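Local atomic coordinates of phosphothreonine lyase ospF (Shigella flexneri, PDB entry 3I0U), a protein that acts as a type III effector phosphothreonine lyase, which removes phosphate from phosphothreonine by elimination, probably to inactivate host MAP kinases. Residues N35-Y39 / S40-Q44; C43-S47 / V48-G52. One frame throughout, in Å; residues are numbered along the deposited sequence.

Contact 1 of 2, residues N35-Y39 / S40-Q44; sequences NVPTY and SDICQ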
# COMPACT_ATOMS: atom_id res chain seq x y z
N ASN A 35 18.38 6.03 -3.07
CA ASN A 35 18.67 5.30 -4.30
C ASN A 35 17.46 4.49 -4.71
O ASN A 35 17.24 3.36 -4.25
CB ASN A 35 19.94 4.46 -4.18
CG ASN A 35 21.17 5.31 -4.19
OD1 ASN A 35 21.24 6.30 -4.94
ND2 ASN A 35 22.16 4.97 -3.34
N VAL A 36 16.63 5.11 -5.54
CA VAL A 36 15.41 4.46 -5.96
C VAL A 36 15.42 4.37 -7.46
O VAL A 36 15.86 5.30 -8.14
CB VAL A 36 14.13 5.17 -5.49
CG1 VAL A 36 13.84 4.82 -4.06
CG2 VAL A 36 14.25 6.68 -5.64
N PRO A 37 14.93 3.25 -7.99
CA PRO A 37 14.85 3.12 -9.41
C PRO A 37 13.75 4.01 -9.95
O PRO A 37 12.76 4.30 -9.25
CB PRO A 37 14.46 1.65 -9.58
CG PRO A 37 13.69 1.35 -8.40
CD PRO A 37 14.40 2.06 -7.32
N THR A 38 13.93 4.42 -11.20
CA THR A 38 12.94 5.22 -11.89
C THR A 38 11.85 4.25 -12.35
O THR A 38 12.07 3.03 -12.32
CB THR A 38 13.61 5.91 -13.09
OG1 THR A 38 13.93 4.90 -14.04
CG2 THR A 38 14.90 6.61 -12.67
N TYR A 39 10.69 4.78 -12.77
CA TYR A 39 9.69 3.98 -13.49
C TYR A 39 10.19 3.11 -14.64
O TYR A 39 9.89 1.91 -14.67
CB TYR A 39 8.54 4.81 -14.03
CG TYR A 39 7.37 3.96 -14.45
CD1 TYR A 39 6.67 3.20 -13.50
CD2 TYR A 39 6.96 3.91 -15.78
CE1 TYR A 39 5.59 2.44 -13.83
CE2 TYR A 39 5.86 3.13 -16.15
CZ TYR A 39 5.19 2.39 -15.15
OH TYR A 39 4.11 1.61 -15.44
N SER A 40 10.96 3.67 -15.57
CA SER A 40 11.44 2.84 -16.66
C SER A 40 12.42 1.75 -16.17
O SER A 40 12.43 0.66 -16.74
CB SER A 40 11.98 3.62 -17.87
OG SER A 40 13.22 4.21 -17.59
N ASP A 41 13.19 2.02 -15.12
CA ASP A 41 14.08 0.99 -14.57
C ASP A 41 13.31 -0.23 -14.07
O ASP A 41 13.70 -1.35 -14.39
CB ASP A 41 14.96 1.52 -13.44
CG ASP A 41 15.94 2.58 -13.89
OD1 ASP A 41 16.38 2.57 -15.06
OD2 ASP A 41 16.27 3.45 -13.05
N ILE A 42 12.22 -0.03 -13.31
CA ILE A 42 11.40 -1.15 -12.84
C ILE A 42 10.64 -1.85 -13.98
O ILE A 42 10.29 -3.03 -13.85
CB ILE A 42 10.45 -0.80 -11.67
CG1 ILE A 42 9.38 0.22 -12.07
CG2 ILE A 42 11.22 -0.25 -10.48
CD1 ILE A 42 8.23 0.26 -11.14
N CYS A 43 10.45 -1.16 -15.11
CA CYS A 43 9.77 -1.78 -16.26
C CYS A 43 10.59 -2.84 -16.99
O CYS A 43 10.05 -3.69 -17.69
CB CYS A 43 9.23 -0.71 -17.20
SG CYS A 43 7.75 0.06 -16.51
N GLN A 44 11.90 -2.82 -16.76
CA GLN A 44 12.87 -3.66 -17.44
C GLN A 44 13.50 -4.69 -16.54
O GLN A 44 14.03 -5.69 -17.00
CB GLN A 44 13.92 -2.77 -18.03
CG GLN A 44 13.28 -1.88 -19.06
CD GLN A 44 13.99 -0.58 -19.23
OE1 GLN A 44 15.12 -0.53 -19.73
NE2 GLN A 44 13.33 0.49 -18.83
O HOH W 1 11.55 6.38 -15.82
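Thr-38 and Asp-41 form a capping box at the N terminus of helix 39-44, with Thr-38 as N-cap. Each half of the box rests on one bond. Asp-41 N donates to Thr-38 OG1 at 3.2 Å, and Thr-38 N donates to Asp-41 OD2 at 3.1 Å. The second bond is nearly straight (167° at the hydrogen), although the donor lies above the carboxylate plane. A chi1 of 68° sets Thr-38 OG1 between its own N and carbonyl carbon, where it faces the first helical turn. The oxygen of water 1 accepts from Ser-40 N at 2.8 Å. Past the cap, ordinary helical bonding begins: Ile-42 N reaches Thr-38 O at 3.2 Å, followed by the more bent bond from Cys-43 N to Tyr-39 O.

On the inward side, the helix lies against strands 63-68 and 111-115 and helix 91-102. Here Pro-37 CG packs on Ile-42 CG2 at 3.6 Å. With CG anti to its N (chi1 -166°), the Tyr-39 side chain swings alongside the helix, and Cys-43 SG sits over one ring face, 3.8 Å from the centroid. At the far end of the ring, Tyr-39 OH donates to Thr-115 O and accepts from Met-117 N.

Contact 2 of 2, residues C43-S47 / V48-G52; sequences CQSFS and VMYQG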
# COMPACT_ATOMS: atom_id res chain seq x y z
N CYS A 43 10.45 -1.16 -15.11
CA CYS A 43 9.77 -1.78 -16.26
C CYS A 43 10.59 -2.84 -16.99
O CYS A 43 10.05 -3.69 -17.69
CB CYS A 43 9.23 -0.71 -17.20
SG CYS A 43 7.75 0.06 -16.51
N GLN A 44 11.90 -2.82 -16.76
CA GLN A 44 12.87 -3.66 -17.44
C GLN A 44 13.50 -4.69 -16.54
O GLN A 44 14.03 -5.69 -17.00
CB GLN A 44 13.92 -2.77 -18.03
CG GLN A 44 13.28 -1.88 -19.06
CD GLN A 44 13.99 -0.58 -19.23
OE1 GLN A 44 15.12 -0.53 -19.73
NE2 GLN A 44 13.33 0.49 -18.83
N SER A 45 13.43 -4.41 -15.24
CA SER A 45 13.85 -5.29 -14.17
C SER A 45 13.20 -6.67 -14.25
O SER A 45 12.16 -6.92 -13.61
CB SER A 45 13.49 -4.65 -12.81
OG SER A 45 14.55 -3.90 -12.24
N PHE A 46 13.79 -7.57 -15.02
CA PHE A 46 13.35 -8.96 -15.02
C PHE A 46 13.43 -9.49 -13.58
O PHE A 46 12.39 -9.78 -12.98
CB PHE A 46 14.16 -9.79 -15.99
CG PHE A 46 13.71 -9.68 -17.45
CD1 PHE A 46 12.89 -8.62 -17.89
CD2 PHE A 46 14.15 -10.65 -18.40
CE1 PHE A 46 12.52 -8.54 -19.24
CE2 PHE A 46 13.78 -10.57 -19.74
CZ PHE A 46 12.97 -9.53 -20.18
N SER A 47 14.63 -9.53 -12.99
CA SER A 47 14.80 -9.94 -11.58
C SER A 47 16.02 -9.26 -10.95
O SER A 47 17.17 -9.60 -11.27
CB SER A 47 14.91 -11.47 -11.47
OG SER A 47 14.33 -11.92 -10.25
N VAL A 48 15.74 -8.32 -10.06
CA VAL A 48 16.66 -7.23 -9.67
C VAL A 48 16.28 -6.67 -8.26
O VAL A 48 15.12 -6.33 -7.99
CB VAL A 48 16.63 -6.03 -10.74
CG1 VAL A 48 17.50 -4.84 -10.31
CG2 VAL A 48 17.01 -6.46 -12.19
N MET A 49 17.29 -6.54 -7.39
CA MET A 49 17.14 -6.04 -6.02
C MET A 49 17.45 -4.56 -5.88
O MET A 49 18.45 -4.10 -6.42
CB MET A 49 18.10 -6.82 -5.13
CG MET A 49 17.53 -8.14 -4.64
SD MET A 49 16.80 -7.83 -3.02
CE MET A 49 18.10 -8.45 -1.97
N TYR A 50 16.59 -3.83 -5.18
CA TYR A 50 16.82 -2.41 -4.85
C TYR A 50 16.33 -2.24 -3.46
O TYR A 50 15.16 -2.53 -3.19
CB TYR A 50 15.96 -1.44 -5.70
CG TYR A 50 16.26 -1.42 -7.16
CD1 TYR A 50 17.49 -0.92 -7.65
CD2 TYR A 50 15.32 -1.88 -8.08
CE1 TYR A 50 17.78 -0.89 -9.03
CE2 TYR A 50 15.58 -1.86 -9.47
CZ TYR A 50 16.82 -1.37 -9.93
OH TYR A 50 17.12 -1.38 -11.27
N GLN A 51 17.19 -1.73 -2.58
CA GLN A 51 16.79 -1.37 -1.20
C GLN A 51 16.12 -2.50 -0.46
O GLN A 51 15.10 -2.29 0.21
CB GLN A 51 15.83 -0.14 -1.18
CG GLN A 51 16.29 1.15 -1.90
CD GLN A 51 17.57 1.78 -1.30
OE1 GLN A 51 17.95 1.52 -0.14
NE2 GLN A 51 18.23 2.60 -2.10
N GLY A 52 16.63 -3.71 -0.62
CA GLY A 52 16.01 -4.86 0.03
C GLY A 52 14.72 -5.40 -0.56
O GLY A 52 14.25 -6.44 -0.10
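Ser-45 reaches across to Val-48 and Tyr-50 where the chain leaves helix 39-44 and turns into strand 47-50, an outermost strand of the antiparallel sheet. Its OG lies 3.3 Å from Val-48 CB and 3.6 Å from each of the methyls Val-48 CG1 and CG2, so it meets the isopropyl group at the branch point between them.

The same OG meets the Tyr-50 ring at its edge, close to the ring plane. Strand alternation accounts for this double contact: Val-48 and Tyr-50, two residues apart, both reach Ser-45, whereas Met-49 points away. With chi1 at -65°, Tyr-50 CG lies beside its backbone N and the ring extends back toward the serine.

Farther out, Ser-45 OG has a weak hydrogen bond to Asp-41 O, one turn back in the helix. Ile-55 of strand 53-56 touches both Ser-45 and Tyr-50, and its backbone pairs with Val-48. Gln-51 and Gly-52 both have positive phi (54° and 75°), consistent with a type I' turn joining these two strands. At the ring edge, Ser-45 OG approaches Tyr-50 CE2 to 3.6 Å and Tyr-50 OH to 3.7 Å.

Followed from the N terminus, the chain leaves the loop after helix 11-22, enters helix 39-44 through contact 1, and passes through contact 2 into the edge strand 47-50. The contacts follow one another and overlap at Cys-43 and Gln-44; neither encloses the other. Contact 1 closes the first helical turn, and contact 2 closes the bend between helix and strand. The chain then doubles back on itself: Pro-37 CG packs against Tyr-50 CD2 at 3.6 Å, and Gln-51 NE2 probably hydrogen-bonds to Asn-35 O. The loop before the helix is thereby tied to the strand after it, with the contact centres about 8 Å apart.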